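Local coordinates for phosphopantetheine attachment site family protein (Acinetobacter baumannii, PDB 4HKG) that probably serves as a free-standing peptidyl carrier protein, carrying pathway intermediates on a phosphopantetheine arm in an uncharacterized nonribosomal peptide-type secondary metabolic pathway, at residues A8-S11 and A12-R15. Numbering follows the deposited sequence.
Sequences AYWS and AIIR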
ATOM      1  N   ALA A   8      -9.538  -2.194  -6.865  1.00 11.36           N
ATOM      2  CA  ALA A   8      -9.275  -3.580  -6.491  1.00 12.30           C
ATOM      3  C   ALA A   8      -7.927  -4.071  -7.019  1.00 11.20           C
ATOM      4  O   ALA A   8      -7.238  -4.828  -6.344  1.00 11.35           O
ATOM      5  CB  ALA A   8     -10.403  -4.486  -6.969  1.00 14.22           C
ATOM      6  N   TYR A   9      -7.556  -3.644  -8.221  1.00 11.13           N
ATOM      7  CA  TYR A   9      -6.259  -3.988  -8.800  1.00 10.45           C
ATOM      8  C   TYR A   9      -5.129  -3.479  -7.900  1.00 10.77           C
ATOM      9  O   TYR A   9      -4.244  -4.241  -7.488  1.00 10.53           O
ATOM     10  CB  TYR A   9      -6.156  -3.368 -10.192  1.00 10.97           C
ATOM     11  CG  TYR A   9      -4.893  -3.685 -10.954  1.00 11.63           C
ATOM     12  CD1 TYR A   9      -4.849  -4.751 -11.840  1.00 13.19           C
ATOM     13  CD2 TYR A   9      -3.756  -2.897 -10.815  1.00 11.62           C
ATOM     14  CE1 TYR A   9      -3.705  -5.034 -12.569  1.00 14.29           C
ATOM     15  CE2 TYR A   9      -2.605  -3.171 -11.539  1.00 13.43           C
ATOM     16  CZ  TYR A   9      -2.584  -4.240 -12.402  1.00 13.77           C
ATOM     17  OH  TYR A   9      -1.439  -4.509 -13.117  1.00 16.83           O
ATOM     18  N   TRP A  10      -5.154  -2.188  -7.581  1.00  9.27           N
ATOM     19  CA  TRP A  10      -4.098  -1.628  -6.749  1.00  9.44           C
ATOM     20  C   TRP A  10      -4.148  -2.154  -5.320  1.00  9.81           C
ATOM     21  O   TRP A  10      -3.109  -2.336  -4.686  1.00  9.65           O
ATOM     22  CB  TRP A  10      -4.118  -0.096  -6.783  1.00  9.68           C
ATOM     23  CG  TRP A  10      -3.690   0.428  -8.101  1.00 10.57           C
ATOM     24  CD1 TRP A  10      -4.443   1.146  -8.990  1.00 12.76           C
ATOM     25  CD2 TRP A  10      -2.415   0.237  -8.718  1.00 11.72           C
ATOM     26  NE1 TRP A  10      -3.701   1.431 -10.111  1.00 13.61           N
ATOM     27  CE2 TRP A  10      -2.455   0.882  -9.968  1.00 12.45           C
ATOM     28  CE3 TRP A  10      -1.239  -0.406  -8.324  1.00 11.56           C
ATOM     29  CZ2 TRP A  10      -1.365   0.900 -10.829  1.00 15.01           C
ATOM     30  CZ3 TRP A  10      -0.160  -0.389  -9.182  1.00 15.20           C
ATOM     31  CH2 TRP A  10      -0.231   0.255 -10.419  1.00 15.28           C
ATOM     32  N   SER A  11      -5.341  -2.408  -4.812  1.00  9.69           N
ATOM     33  CA  SER A  11      -5.470  -2.974  -3.482  1.00  9.21           C
ATOM     34  C   SER A  11      -4.778  -4.345  -3.404  1.00 10.06           C
ATOM     35  O   SER A  11      -4.071  -4.632  -2.436  1.00  9.70           O
ATOM     36  CB  SER A  11      -6.942  -3.072  -3.075  1.00 11.00           C
ATOM     37  OG  SER A  11      -7.060  -3.550  -1.747  1.00 12.32           O
ATOM     38  N   ALA A  12      -4.962  -5.181  -4.421  1.00  9.50           N
ATOM     39  CA  ALA A  12      -4.312  -6.494  -4.439  1.00  9.79           C
ATOM     40  C   ALA A  12      -2.783  -6.353  -4.487  1.00  9.82           C
ATOM     41  O   ALA A  12      -2.055  -7.075  -3.798  1.00 10.14           O
ATOM     42  CB  ALA A  12      -4.808  -7.319  -5.610  1.00 10.60           C
ATOM     43  N   ILE A  13      -2.291  -5.417  -5.293  1.00  8.93           N
ATOM     44  CA  ILE A  13      -0.848  -5.179  -5.381  1.00  9.45           C
ATOM     45  C   ILE A  13      -0.287  -4.683  -4.046  1.00  9.68           C
ATOM     46  O   ILE A  13       0.717  -5.213  -3.547  1.00  9.22           O
ATOM     47  CB  ILE A  13      -0.511  -4.219  -6.557  1.00  9.39           C
ATOM     48  CG1 ILE A  13      -0.738  -4.953  -7.882  1.00 12.42           C
ATOM     49  CG2 ILE A  13       0.907  -3.638  -6.419  1.00 11.99           C
ATOM     50  CD1 ILE A  13      -0.392  -4.157  -9.114  1.00 15.82           C
ATOM     51  N   ILE A  14      -0.943  -3.691  -3.452  1.00  8.38           N
ATOM     52  CA  ILE A  14      -0.478  -3.135  -2.190  1.00  9.57           C
ATOM     53  C   ILE A  14      -0.519  -4.191  -1.090  1.00  8.82           C
ATOM     54  O   ILE A  14       0.421  -4.309  -0.308  1.00  8.88           O
ATOM     55  CB  ILE A  14      -1.289  -1.886  -1.803  1.00  8.35           C
ATOM     56  CG1 ILE A  14      -1.034  -0.753  -2.798  1.00  9.01           C
ATOM     57  CG2 ILE A  14      -0.907  -1.412  -0.409  1.00 10.36           C
ATOM     58  CD1 ILE A  14      -2.067   0.363  -2.729  1.00 10.06           C
ATOM     59  N   ARG A  15      -1.587  -4.972  -1.037  1.00  8.75           N
ATOM     60  CA  ARG A  15      -1.687  -6.035  -0.042  1.00  9.67           C
ATOM     61  C   ARG A  15      -0.543  -7.036  -0.176  1.00  9.68           C
ATOM     62  O   ARG A  15       0.012  -7.499   0.826  1.00  9.88           O
ATOM     63  CB  ARG A  15      -3.044  -6.729  -0.166  1.00 10.24           C
ATOM     64  CG  ARG A  15      -3.389  -7.718   0.932  1.00 10.54           C
ATOM     65  CD  ARG A  15      -4.777  -8.307   0.648  1.00 16.66           C
ATOM     66  NE  ARG A  15      -5.395  -8.951   1.802  1.00 17.33           N
ATOM     67  CZ  ARG A  15      -6.653  -9.369   1.827  1.00 17.49           C
ATOM     68  NH1 ARG A  15      -7.425  -9.192   0.762  1.00 22.84           N
ATOM     69  NH2 ARG A  15      -7.146  -9.946   2.911  1.00 20.50           N
TER
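Four consecutive i to i+4 hydrogen bonds join 8-11 to 12-15 in helix 7-22, from A12 N to A8 O, I13 N to Y9 O, I14 N to W10 O and R15 N to S11 O; the third, from I14 N, is 2.8 Å long with an N-H...O angle of 169°. With the backbone so paired, positions three and four residues apart share a face of the helix, and I13 illustrates the consequence by meeting two aromatic residues at once. Its CG1 lies beside the backbone N (chi1 -71°) and its chain is extended to CD1, carrying the methyl back toward the preceding turn. There CD1 comes to 3.4 Å from Y9 CE2, the two side chains running at a slant to one another, and 3.8 Å from W10 CZ3 on the six-membered part of the indole, which lies alongside the isoleucine and points the same way. The phenol and indole also meet each other: Y9 CD2 stands 4.0 Å above the plane of the W10 indole, over its middle, with the phenol ring turned nearly at right angles to it.

This is the first helix of the small helical bundle expected of carrier proteins, and its inward side is largely apolar: W10 packs on V79 and L82 of helix 71-82 and on T56 of helix 42-56, and buried I14 on L78 and L52 of the same helices. I14 CG1 also lies 3.2 Å from W10 O, the oxygen that accepts its own N-H. On S11 the hydroxyl, set anti to the backbone N (chi1 -177°), hydrogen-bonds N72 OD1, a polar tie to helix 71-82. The extended side chain of R15 leads away, its guanidinium making weak hydrogen bonds to the carbonyl oxygens of P26 and I29.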